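Local coordinates for protein metallopeptidase containing co-catalytic metalloactive site (Shewanella denitrificans OS217, PDB 3B2Y) that is a putative zinc-type metallopeptidase of the M14 family, probably acting as a metallocarboxypeptidase, and binds nickel in this crystal, at residues L56-S61 and A155-A160; S68-S73 and T228-F233; L87-G92 and V101-L106; L108-G113 and S145-L150; G190-G195 and L241-E246. All blocks are in the same frame, centred on the assembly; numbering follows the deposited sequence.

Contact 1 of 5, residues L56-S61 and A155-A160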
# COMPACT_ATOMS: atom_id res chain seq x y z
N LEU A 56 6.25 8.64 -7.44
CA LEU A 56 5.55 7.57 -8.17
C LEU A 56 6.57 6.97 -9.15
O LEU A 56 7.25 7.72 -9.87
CB LEU A 56 4.42 8.15 -8.97
CG LEU A 56 3.55 7.23 -9.81
CD1 LEU A 56 2.79 6.24 -8.98
CD2 LEU A 56 2.60 8.05 -10.69
N TYR A 57 6.71 5.65 -9.15
CA TYR A 57 7.53 4.99 -10.14
C TYR A 57 6.68 4.25 -11.15
O TYR A 57 5.80 3.57 -10.81
CB TYR A 57 8.51 4.02 -9.50
CG TYR A 57 9.39 4.70 -8.54
CD1 TYR A 57 9.01 4.86 -7.25
CD2 TYR A 57 10.59 5.23 -8.94
CE1 TYR A 57 9.80 5.51 -6.36
CE2 TYR A 57 11.38 5.89 -8.08
CZ TYR A 57 10.99 6.03 -6.79
OH TYR A 57 11.81 6.69 -5.96
N GLN A 58 6.99 4.40 -12.41
CA GLN A 58 6.22 3.73 -13.48
C GLN A 58 7.14 3.23 -14.57
O GLN A 58 8.29 3.62 -14.64
CB GLN A 58 5.24 4.70 -14.11
CG GLN A 58 4.28 5.39 -13.20
CD GLN A 58 3.28 6.18 -13.98
OE1 GLN A 58 3.63 7.16 -14.66
NE2 GLN A 58 2.03 5.76 -13.94
N SER A 59 6.60 2.39 -15.46
CA SER A 59 7.31 1.95 -16.65
C SER A 59 7.64 3.18 -17.48
O SER A 59 6.91 4.20 -17.44
CB SER A 59 6.50 0.95 -17.49
OG SER A 59 5.72 0.07 -16.68
N ALA A 60 8.72 3.07 -18.26
CA ALA A 60 9.18 4.20 -19.08
C ALA A 60 8.10 4.63 -20.10
O ALA A 60 8.06 5.79 -20.50
CB ALA A 60 10.51 3.85 -19.79
N SER A 61 7.23 3.69 -20.47
CA SER A 61 6.05 3.96 -21.30
C SER A 61 4.85 3.10 -20.88
O SER A 61 4.99 1.90 -20.69
CB SER A 61 6.37 3.64 -22.76
OG SER A 61 7.61 4.22 -23.16
N ALA A 155 -4.15 13.77 -9.61
CA ALA A 155 -5.25 12.78 -9.58
C ALA A 155 -5.39 12.01 -10.91
O ALA A 155 -5.61 10.81 -10.97
CB ALA A 155 -6.52 13.47 -9.29
N GLN A 156 -5.36 12.73 -12.00
CA GLN A 156 -5.59 12.10 -13.30
C GLN A 156 -4.54 11.04 -13.57
O GLN A 156 -4.84 10.01 -14.12
CB GLN A 156 -5.54 13.15 -14.38
CG GLN A 156 -6.24 12.73 -15.66
CD GLN A 156 -7.15 13.84 -16.16
OE1 GLN A 156 -6.69 14.90 -16.61
NE2 GLN A 156 -8.47 13.62 -16.06
N LEU A 157 -3.30 11.34 -13.21
CA LEU A 157 -2.17 10.42 -13.39
C LEU A 157 -2.43 9.17 -12.51
O LEU A 157 -2.27 8.04 -12.97
CB LEU A 157 -0.89 11.12 -13.03
CG LEU A 157 0.37 10.29 -13.06
CD1 LEU A 157 0.69 9.94 -14.50
CD2 LEU A 157 1.47 11.01 -12.36
N LEU A 158 -2.91 9.36 -11.29
CA LEU A 158 -3.12 8.24 -10.38
C LEU A 158 -4.32 7.36 -10.80
O LEU A 158 -4.29 6.15 -10.62
CB LEU A 158 -3.32 8.73 -8.95
CG LEU A 158 -1.98 9.28 -8.44
CD1 LEU A 158 -2.24 10.05 -7.13
CD2 LEU A 158 -0.89 8.20 -8.28
N CYS A 159 -5.36 7.99 -11.30
CA CYS A 159 -6.53 7.29 -11.84
C CYS A 159 -6.11 6.45 -13.07
O CYS A 159 -6.45 5.26 -13.14
CB CYS A 159 -7.65 8.27 -12.12
SG CYS A 159 -8.33 8.89 -10.53
N ALA A 160 -5.37 7.04 -13.99
CA ALA A 160 -4.77 6.27 -15.13
C ALA A 160 -3.98 5.03 -14.65
O ALA A 160 -4.11 3.90 -15.21
CB ALA A 160 -3.86 7.18 -16.02
O HOH W 1 -0.48 6.44 -15.19
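Leu-56 and Leu-157 meet tip to tip, and the methyls CD2 of Leu-56 and CD2 of Leu-157 approach to 3.6 Å, the tightest point between strand 56-58 and helix 155-160. Both leucines hold CG anti to the backbone N (chi1 180° in Leu-56, 176° in Leu-157), which sends each branched end straight into the space between the two backbones. The second branch of Leu-56 extends the apolar patch: its CD1 lies 4.2 Å from CD2 of Leu-158, whose end leans in from the flank of the helix. This side is wholly hydrocarbon, with Leu-56 and Leu-158 buried and Leu-157 still partly exposed. The outer side is looser and wetter. There the extended chain of Gln-58 runs obliquely past Leu-157, and its OE1 comes no nearer than 4.0 Å to CD1 of that leucine. The amide NE2 of Gln-58 gives one hydrogen bond to Ser-104 OG and another to a water at 2.9 Å. That water in turn donates a longer bond, 3.3 Å, to the backbone O of Leu-157, making a polar bridge where no direct hydrogen bond joins the segments. With the axes 11.4 Å apart and 45° from parallel, the strand and helix touch through side chains alone. Strand 52-58 pairs with strand 42-49 and also bonds through Tyr-57 to Leu-105 of strand 102-106, while on the helix Leu-158 packs against Phe-230 of helix 230-236.

Contact 2 of 5, residues S68-S73 and T228-F233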
# COMPACT_ATOMS: atom_id res chain seq x y z
N SER A 68 -3.21 -1.62 -16.25
CA SER A 68 -2.53 -0.62 -15.46
C SER A 68 -2.91 -0.85 -14.01
O SER A 68 -4.08 -0.79 -13.65
CB SER A 68 -2.92 0.80 -15.87
OG SER A 68 -2.51 1.11 -17.21
N LEU A 69 -1.90 -1.10 -13.20
CA LEU A 69 -2.07 -1.45 -11.80
C LEU A 69 -1.18 -0.50 -11.01
O LEU A 69 -0.09 -0.11 -11.48
CB LEU A 69 -1.66 -2.87 -11.48
CG LEU A 69 -2.25 -4.02 -12.25
CD1 LEU A 69 -1.60 -5.33 -11.74
CD2 LEU A 69 -3.76 -4.07 -12.15
N LEU A 70 -1.68 -0.13 -9.86
CA LEU A 70 -1.02 0.69 -8.88
C LEU A 70 -0.89 -0.07 -7.58
O LEU A 70 -1.86 -0.61 -7.08
CB LEU A 70 -1.79 1.99 -8.70
CG LEU A 70 -1.26 2.98 -7.64
CD1 LEU A 70 0.15 3.45 -8.03
CD2 LEU A 70 -2.26 4.16 -7.50
N ILE A 71 0.28 -0.03 -6.94
CA ILE A 71 0.45 -0.49 -5.57
C ILE A 71 1.03 0.69 -4.78
O ILE A 71 1.95 1.39 -5.25
CB ILE A 71 1.46 -1.69 -5.45
CG1 ILE A 71 1.02 -2.86 -6.32
CG2 ILE A 71 1.59 -2.20 -4.01
CD1 ILE A 71 2.15 -3.90 -6.50
N SER A 72 0.39 0.97 -3.65
CA SER A 72 0.78 2.04 -2.79
C SER A 72 0.94 1.56 -1.35
O SER A 72 0.38 0.56 -0.92
CB SER A 72 -0.26 3.16 -2.83
OG SER A 72 -1.53 2.68 -2.37
N SER A 73 1.71 2.31 -0.59
CA SER A 73 1.85 2.02 0.82
C SER A 73 2.37 3.25 1.52
O SER A 73 2.52 4.32 0.89
CB SER A 73 2.81 0.85 1.03
OG SER A 73 2.78 0.35 2.35
N THR A 228 -13.49 7.84 2.99
CA THR A 228 -12.78 8.90 2.25
C THR A 228 -11.29 8.59 2.00
O THR A 228 -10.47 9.49 1.81
CB THR A 228 -12.87 10.29 2.91
OG1 THR A 228 -12.11 10.32 4.14
CG2 THR A 228 -14.30 10.69 3.13
N SER A 229 -10.97 7.32 1.96
CA SER A 229 -9.63 6.82 1.79
C SER A 229 -9.21 6.98 0.32
O SER A 229 -10.05 7.17 -0.59
CB SER A 229 -9.58 5.34 2.15
OG SER A 229 -10.36 4.60 1.22
N PHE A 230 -7.92 6.87 0.10
CA PHE A 230 -7.33 6.98 -1.22
C PHE A 230 -7.90 5.88 -2.14
O PHE A 230 -8.34 6.14 -3.23
CB PHE A 230 -5.83 6.75 -1.06
CG PHE A 230 -5.03 6.79 -2.34
CD1 PHE A 230 -4.93 7.93 -3.05
CD2 PHE A 230 -4.27 5.68 -2.73
CE1 PHE A 230 -4.14 7.99 -4.24
CE2 PHE A 230 -3.44 5.72 -3.87
CZ PHE A 230 -3.37 6.90 -4.62
N GLU A 231 -7.94 4.66 -1.62
CA GLU A 231 -8.44 3.51 -2.39
C GLU A 231 -9.93 3.66 -2.75
O GLU A 231 -10.32 3.31 -3.85
CB GLU A 231 -8.08 2.19 -1.65
CG GLU A 231 -8.60 2.05 -0.21
CD GLU A 231 -7.70 2.64 0.89
OE1 GLU A 231 -6.85 3.52 0.64
OE2 GLU A 231 -7.88 2.21 2.05
N ALA A 232 -10.77 4.12 -1.85
CA ALA A 232 -12.20 4.29 -2.21
C ALA A 232 -12.36 5.37 -3.26
O ALA A 232 -13.21 5.26 -4.16
CB ALA A 232 -13.07 4.59 -0.98
N PHE A 233 -11.60 6.44 -3.11
CA PHE A 233 -11.48 7.52 -4.11
C PHE A 233 -11.14 6.96 -5.52
O PHE A 233 -11.80 7.28 -6.51
CB PHE A 233 -10.40 8.54 -3.71
CG PHE A 233 -10.12 9.54 -4.77
CD1 PHE A 233 -11.04 10.56 -5.02
CD2 PHE A 233 -8.95 9.47 -5.59
CE1 PHE A 233 -10.80 11.49 -6.06
CE2 PHE A 233 -8.73 10.39 -6.63
CZ PHE A 233 -9.64 11.43 -6.83
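Phe-230 reaches from the first turn of its helix to the strand 68-73, where Leu-70 and Ser-72, two residues apart, meet the CD2-CE2-CZ margin of its ring. The Leu-70 side chain crosses that of Phe-230 at about a right angle and brings CD2 to 4.1 Å from CZ, an oblique approach to the ring. Ser-72 stands differently: its OG lies at the ring edge, near the ring plane, 3.9 Å from Phe-230 CE2. A chi1 of 61° sets this hydroxyl between the backbone N and the carbonyl carbon, and the oxygen is buried against aromatic carbon with no hydrogen-bond partner in the model. Phe-230 carries CG opposite its backbone N (chi1 179°), which stretches the ring away from the helix toward the strand. The start of that helix is fixed by Ser-229, the N-cap, whose OG accepts from Ala-232 N at 3.1 Å. Phe-75 meets the Phe-230 ring as well, with the planes inclined at about 40°. Packing of a helix on an inner strand of the mixed sheet belongs to the alpha/beta core of the M14 peptidases, here with the Phe-230 side chain about 10 Å from the bound nickel.

Contact 3 of 5, residues L87-G92 and V101-L106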
# COMPACT_ATOMS: atom_id res chain seq x y z
N LEU A 87 9.68 -3.01 -1.11
CA LEU A 87 11.08 -3.17 -1.43
C LEU A 87 11.49 -4.64 -1.58
O LEU A 87 12.28 -4.99 -2.48
CB LEU A 87 11.93 -2.44 -0.40
CG LEU A 87 13.41 -2.24 -0.62
CD1 LEU A 87 13.69 -1.71 -2.03
CD2 LEU A 87 13.85 -1.26 0.45
N HIS A 88 10.94 -5.51 -0.73
CA HIS A 88 11.16 -6.95 -0.78
C HIS A 88 10.59 -7.51 -2.10
O HIS A 88 11.26 -8.24 -2.83
CB HIS A 88 10.49 -7.61 0.45
CG HIS A 88 10.75 -9.08 0.57
ND1 HIS A 88 9.85 -10.03 0.10
CD2 HIS A 88 11.79 -9.77 1.09
CE1 HIS A 88 10.33 -11.24 0.34
NE2 HIS A 88 11.50 -11.11 0.93
N PHE A 89 9.41 -7.01 -2.44
CA PHE A 89 8.70 -7.38 -3.66
C PHE A 89 9.52 -6.99 -4.88
O PHE A 89 9.76 -7.81 -5.73
CB PHE A 89 7.34 -6.72 -3.63
CG PHE A 89 6.55 -6.89 -4.86
CD1 PHE A 89 6.09 -8.14 -5.20
CD2 PHE A 89 6.26 -5.80 -5.66
CE1 PHE A 89 5.36 -8.30 -6.36
CE2 PHE A 89 5.50 -5.97 -6.81
CZ PHE A 89 5.06 -7.21 -7.15
N LEU A 90 9.99 -5.77 -4.91
CA LEU A 90 10.86 -5.23 -5.99
C LEU A 90 12.16 -6.00 -6.14
O LEU A 90 12.62 -6.28 -7.27
CB LEU A 90 11.20 -3.77 -5.71
CG LEU A 90 10.00 -2.85 -5.83
CD1 LEU A 90 10.45 -1.43 -5.65
CD2 LEU A 90 9.24 -3.04 -7.14
N ARG A 91 12.74 -6.39 -5.02
CA ARG A 91 13.95 -7.21 -5.09
C ARG A 91 13.72 -8.51 -5.85
O ARG A 91 14.65 -9.01 -6.48
CB ARG A 91 14.55 -7.47 -3.69
CG ARG A 91 15.14 -6.24 -3.05
CD ARG A 91 16.24 -6.56 -2.08
NE ARG A 91 16.73 -5.33 -1.48
CZ ARG A 91 17.41 -5.24 -0.33
NH1 ARG A 91 17.67 -6.31 0.41
NH2 ARG A 91 17.79 -4.04 0.10
N GLY A 92 12.50 -9.05 -5.82
CA GLY A 92 12.18 -10.34 -6.45
C GLY A 92 11.84 -10.27 -7.94
O GLY A 92 11.88 -11.28 -8.62
N VAL A 101 2.41 -5.77 -17.93
CA VAL A 101 1.63 -4.89 -17.07
C VAL A 101 2.26 -3.51 -16.96
O VAL A 101 3.50 -3.38 -16.89
CB VAL A 101 1.39 -5.55 -15.68
CG1 VAL A 101 2.71 -5.75 -14.96
CG2 VAL A 101 0.38 -4.73 -14.79
N ASN A 102 1.43 -2.48 -16.96
CA ASN A 102 1.92 -1.13 -16.61
C ASN A 102 1.83 -1.04 -15.11
O ASN A 102 0.77 -0.79 -14.57
CB ASN A 102 1.08 -0.07 -17.29
CG ASN A 102 1.09 -0.18 -18.78
OD1 ASN A 102 2.17 -0.27 -19.39
ND2 ASN A 102 -0.10 -0.10 -19.40
N LEU A 103 2.90 -1.36 -14.41
CA LEU A 103 2.84 -1.37 -12.93
C LEU A 103 3.35 -0.03 -12.44
O LEU A 103 4.42 0.44 -12.87
CB LEU A 103 3.62 -2.53 -12.31
CG LEU A 103 3.60 -2.71 -10.77
CD1 LEU A 103 2.15 -2.80 -10.25
CD2 LEU A 103 4.31 -3.97 -10.36
N SER A 104 2.53 0.63 -11.63
CA SER A 104 2.92 1.87 -10.96
C SER A 104 3.08 1.63 -9.48
O SER A 104 2.37 0.82 -8.92
CB SER A 104 1.89 2.91 -11.30
OG SER A 104 1.91 3.20 -12.73
N LEU A 105 4.05 2.30 -8.85
CA LEU A 105 4.40 2.08 -7.43
C LEU A 105 4.50 3.42 -6.69
O LEU A 105 5.05 4.37 -7.21
CB LEU A 105 5.72 1.35 -7.34
CG LEU A 105 5.80 0.02 -8.08
CD1 LEU A 105 7.25 -0.41 -8.21
CD2 LEU A 105 4.95 -1.00 -7.35
N LEU A 106 3.83 3.54 -5.57
CA LEU A 106 3.80 4.73 -4.70
C LEU A 106 4.21 4.22 -3.29
O LEU A 106 3.40 3.93 -2.44
CB LEU A 106 2.40 5.35 -4.77
CG LEU A 106 2.06 6.72 -4.24
CD1 LEU A 106 2.79 7.80 -5.07
CD2 LEU A 106 0.55 6.91 -4.43
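Phe-89 and Leu-90, neighbours on helix 87-92, supply its contact with strand 102-106, each choosing a different leucine. Phe-89 comes first, pointing at the strand from the helix. Its CG lies trans to the backbone N (chi1 174°), and the ring extends far enough for its edge to meet Leu-103: the methyl CD2 of Leu-103 sits near the ring plane, 4.2 Å from Phe-89 CE2. The leucine therefore touches the rim of the phenyl group. Leu-90 leaves the helix at a different angle, yet its end bends back to the strand and meets Leu-105 tip to tip. Here the fit is close, with CD2 of Leu-90 and CD1 of Leu-105 only 3.5 Å apart, tighter than usual van der Waals contact between carbons. Leu-103 and Leu-105 project from the same face of the strand, so the ring and the methyls are taken up two residues apart. Phe-89 and Leu-103 also share Ile-268 of helix 253-271 as a neighbour, and both touch Ile-71 of strand 68-73. Strand 68-73, helix 81-92 and strand 102-106 form a beta-alpha-beta unit, with the present contact fastening its helix to its second strand. No hydrogen bond or charge spans the gap; all four residues are buried, and cohesion here rests on shape fit and exclusion of water.

Contact 4 of 5, residues L108-G113 and S145-L150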
# COMPACT_ATOMS: atom_id res chain seq x y z
N LEU A 108 5.83 5.24 -0.58
CA LEU A 108 5.92 5.94 0.70
C LEU A 108 5.28 7.32 0.63
O LEU A 108 5.95 8.28 0.28
CB LEU A 108 7.37 6.07 1.13
CG LEU A 108 7.66 6.74 2.50
CD1 LEU A 108 6.77 6.09 3.66
CD2 LEU A 108 9.20 6.71 2.84
N VAL A 109 4.01 7.40 0.98
CA VAL A 109 3.23 8.63 0.87
C VAL A 109 3.46 9.62 2.06
O VAL A 109 3.40 10.84 1.89
CB VAL A 109 1.78 8.24 0.74
CG1 VAL A 109 0.84 9.44 0.93
CG2 VAL A 109 1.55 7.50 -0.59
N ASN A 110 3.84 9.06 3.21
CA ASN A 110 3.99 9.80 4.45
C ASN A 110 5.43 9.66 5.04
O ASN A 110 5.67 8.97 6.02
CB ASN A 110 3.00 9.26 5.44
CG ASN A 110 3.02 10.00 6.78
OD1 ASN A 110 3.64 11.05 6.97
ND2 ASN A 110 2.29 9.43 7.73
N PRO A 111 6.40 10.25 4.38
CA PRO A 111 7.78 10.06 4.93
C PRO A 111 8.03 10.64 6.28
O PRO A 111 8.79 10.06 7.05
CB PRO A 111 8.63 10.79 3.88
CG PRO A 111 7.69 11.77 3.25
CD PRO A 111 6.42 10.99 3.13
N THR A 112 7.38 11.75 6.64
CA THR A 112 7.61 12.31 8.00
C THR A 112 7.08 11.38 9.14
O THR A 112 7.77 11.18 10.13
CB THR A 112 7.11 13.73 8.13
OG1 THR A 112 5.68 13.78 8.10
CG2 THR A 112 7.73 14.61 7.03
N GLY A 113 5.93 10.75 8.92
CA GLY A 113 5.35 9.76 9.82
C GLY A 113 6.19 8.49 9.86
O GLY A 113 6.41 7.93 10.94
N SER A 145 -4.71 15.70 4.19
CA SER A 145 -3.41 16.10 4.65
C SER A 145 -2.66 16.84 3.56
O SER A 145 -3.05 16.81 2.40
CB SER A 145 -2.59 14.87 5.05
OG SER A 145 -2.11 14.11 3.91
N LEU A 146 -1.53 17.41 3.91
CA LEU A 146 -0.65 17.99 2.94
C LEU A 146 -0.30 16.96 1.81
O LEU A 146 -0.41 17.27 0.60
CB LEU A 146 0.63 18.45 3.68
CG LEU A 146 1.67 19.13 2.87
CD1 LEU A 146 0.96 20.28 2.15
CD2 LEU A 146 2.78 19.59 3.87
N GLU A 147 0.09 15.74 2.21
CA GLU A 147 0.40 14.67 1.25
C GLU A 147 -0.80 14.33 0.36
O GLU A 147 -0.63 14.19 -0.84
CB GLU A 147 0.92 13.40 1.94
CG GLU A 147 2.17 13.61 2.85
CD GLU A 147 1.85 14.25 4.21
OE1 GLU A 147 0.65 14.37 4.51
OE2 GLU A 147 2.80 14.65 4.97
N GLY A 148 -1.99 14.22 0.95
CA GLY A 148 -3.21 14.04 0.17
C GLY A 148 -3.45 15.11 -0.88
O GLY A 148 -3.88 14.85 -1.99
N LYS A 149 -3.26 16.36 -0.50
CA LYS A 149 -3.39 17.42 -1.45
C LYS A 149 -2.41 17.28 -2.62
O LYS A 149 -2.76 17.59 -3.78
CB LYS A 149 -3.21 18.77 -0.77
CG LYS A 149 -4.34 19.06 0.19
CD LYS A 149 -4.05 20.36 1.00
CE LYS A 149 -5.32 20.73 1.82
NZ LYS A 149 -5.40 19.90 2.99
N LEU A 150 -1.18 16.85 -2.33
CA LEU A 150 -0.15 16.71 -3.38
C LEU A 150 -0.51 15.56 -4.31
O LEU A 150 -0.34 15.64 -5.50
CB LEU A 150 1.23 16.45 -2.77
CG LEU A 150 1.81 17.55 -1.86
CD1 LEU A 150 3.10 17.04 -1.10
CD2 LEU A 150 2.06 18.92 -2.71
O HOH W 2 4.78 13.05 5.57
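One water is gripped by both segments: it donates to Glu-147 OE2 at 2.6 Å and to Asn-110 OD1 at 2.7 Å, and accepts from Thr-112 N at 3.1 Å. It bridges the Glu-147 carboxylate to the start of helix 111-113, as the carboxylate itself makes no direct hydrogen bond to that segment. Asn-110 is the N-cap there, its OD1 also accepting from Gly-113 N, which lies above the carbonyl plane. The other carboxylate oxygen, OE1, is met nearly end-on along its C-O bond by the hydroxyl of Ser-145 at 2.8 Å, and Asn-121 ND2 bonds to it too. A bend at chi2 (77°) turns the Glu-147 carboxylate toward these partners while CG presses on Val-109 O at 3.2 Å, and CB lies 4.1 Å from Val-109 CG1. Replacing Glu-147 by an alanine would probably cost the water one of its two acceptors, leave the Ser-145 hydroxyl and Asn-121 ND2 without their carboxylate partner, and open a gap beside Val-109. Ser-145 OG in turn accepts from Gly-148 N at 3.0 Å, capping its own helix. Two N-capped helix starts, joined through a carboxylate and one water, thus characterise this junction beside the central sheet of the M14 fold.

Contact 5 of 5, residues G190-G195 and L241-E246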
# COMPACT_ATOMS: atom_id res chain seq x y z
N GLY A 190 -15.40 -11.89 -5.01
CA GLY A 190 -15.02 -12.96 -5.94
C GLY A 190 -13.60 -13.42 -5.75
O GLY A 190 -12.96 -13.16 -4.69
N ARG A 191 -13.05 -14.01 -6.82
CA ARG A 191 -11.67 -14.53 -6.77
C ARG A 191 -10.62 -13.47 -6.43
O ARG A 191 -9.59 -13.77 -5.79
CB ARG A 191 -11.30 -15.32 -8.06
CG ARG A 191 -11.41 -16.82 -7.90
N PHE A 192 -10.82 -12.23 -6.89
CA PHE A 192 -9.88 -11.14 -6.54
C PHE A 192 -9.69 -11.08 -5.02
O PHE A 192 -8.54 -11.16 -4.52
CB PHE A 192 -10.36 -9.79 -7.12
CG PHE A 192 -9.55 -8.61 -6.68
CD1 PHE A 192 -8.31 -8.36 -7.21
CD2 PHE A 192 -10.05 -7.74 -5.72
CE1 PHE A 192 -7.54 -7.26 -6.76
CE2 PHE A 192 -9.32 -6.66 -5.30
CZ PHE A 192 -8.02 -6.42 -5.84
N SER A 193 -10.80 -10.89 -4.31
CA SER A 193 -10.81 -10.66 -2.84
C SER A 193 -10.31 -11.91 -2.10
O SER A 193 -9.49 -11.83 -1.19
CB SER A 193 -12.23 -10.33 -2.34
OG SER A 193 -12.81 -9.23 -3.02
N LEU A 194 -10.80 -13.06 -2.52
CA LEU A 194 -10.55 -14.31 -1.81
C LEU A 194 -9.11 -14.82 -2.02
O LEU A 194 -8.52 -15.36 -1.10
CB LEU A 194 -11.61 -15.34 -2.19
CG LEU A 194 -13.07 -14.96 -1.88
CD1 LEU A 194 -14.03 -16.06 -2.26
CD2 LEU A 194 -13.24 -14.57 -0.40
N GLY A 195 -8.56 -14.59 -3.21
CA GLY A 195 -7.14 -14.82 -3.51
C GLY A 195 -6.20 -14.00 -2.62
O GLY A 195 -5.21 -14.51 -2.10
N LEU A 241 -10.97 -2.80 -9.65
CA LEU A 241 -10.81 -3.66 -8.48
C LEU A 241 -9.83 -2.90 -7.52
O LEU A 241 -8.97 -2.12 -7.94
CB LEU A 241 -10.20 -5.01 -8.87
CG LEU A 241 -10.85 -5.99 -9.83
CD1 LEU A 241 -9.89 -7.12 -10.25
CD2 LEU A 241 -12.10 -6.49 -9.16
N ALA A 242 -10.12 -3.00 -6.23
CA ALA A 242 -9.24 -2.44 -5.23
C ALA A 242 -9.18 -3.28 -4.00
O ALA A 242 -10.16 -3.90 -3.60
CB ALA A 242 -9.61 -0.93 -4.87
N ALA A 243 -8.04 -3.22 -3.34
CA ALA A 243 -7.94 -3.86 -2.03
C ALA A 243 -7.01 -3.09 -1.12
O ALA A 243 -6.13 -2.39 -1.55
CB ALA A 243 -7.46 -5.33 -2.16
N CYS A 244 -7.24 -3.23 0.17
CA CYS A 244 -6.31 -2.70 1.17
C CYS A 244 -5.99 -3.85 2.10
O CYS A 244 -6.90 -4.34 2.81
CB CYS A 244 -6.99 -1.56 1.89
SG CYS A 244 -6.08 -0.91 3.29
N SER A 245 -4.76 -4.36 2.05
CA SER A 245 -4.40 -5.43 2.97
C SER A 245 -4.05 -4.82 4.32
O SER A 245 -3.54 -3.68 4.43
CB SER A 245 -3.26 -6.26 2.43
OG SER A 245 -2.20 -5.44 2.00
N GLU A 246 -4.30 -5.59 5.37
CA GLU A 246 -3.98 -5.20 6.72
C GLU A 246 -3.21 -6.35 7.40
O GLU A 246 -3.86 -7.33 7.86
CB GLU A 246 -5.26 -4.95 7.51
CG GLU A 246 -6.06 -3.73 7.04
CD GLU A 246 -5.51 -2.41 7.56
OE1 GLU A 246 -4.51 -2.41 8.30
OE2 GLU A 246 -6.10 -1.36 7.20
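The first turn of helix 191-195 stands beside the start of strand 242-246, the nearest CA atoms being those of Phe-192 and Leu-241, 7.8 Å apart. Phe-192 carries the helix side of the contact. Leu-241 lies over one face of its ring: CB is 3.9 Å from the ring centroid and only 6° off the normal, a CH-pi contact placed almost exactly over the centre. The two side chains slide past each other in opposite directions, which brings Leu-241 CD1 back along the ring to 3.6 Å from Phe-192 CD1, near the root of the phenyl group. Leu-241 thus spans the ring from its middle to its attachment. At the edge, in the ring plane, the backbone O of Ala-242 comes to 3.3 Å from Phe-192 CE2, facing the aromatic C-H rim. Beyond it the methyl of Ala-243 approaches the far end of the ring obliquely, CB lying 3.9 Å from CZ. With chi1 at 173°, CG is trans to the backbone N and the ring is thrust out from the helix onto the strand. A serine in place of Phe-192 would probably open a gap between helix and strand and deprive Leu-241 of the aromatic face it rests on. Phe-267 and Cys-271 of helix 253-271 also touch the Phe-192 side chain. A helix whose first turn packs a phenylalanine against a strand of the mixed sheet fits the alpha/beta fold of M14 peptidases, and farther along the same strand stands Glu-246, the predicted proton donor/acceptor of the active site.

Overall arrangement
From the N terminus, strand 52-58 opens contact 1, and strand 68-73 then opens contact 2. Inside both loops, contact 3 closes a short one between helix 81-92 and strand 102-106, and contact 4 follows in series, joining the starts of helices 111-115 and 146-152. Contact 1 closes at helix 155-161. Contact 5 opens at helix 191-201, contact 2 closes at helix 230-236, and contact 5 closes at strand 242-248. Contact 2 therefore crosses both contact 1 and contact 5. Contacts 2, 3 and 5 attach helices to one mixed sheet; contact 1 adds the 42-58 hairpin. Contacts 4 and 5 lie about 25 Å apart between centres, on opposite sides of the chain's centre.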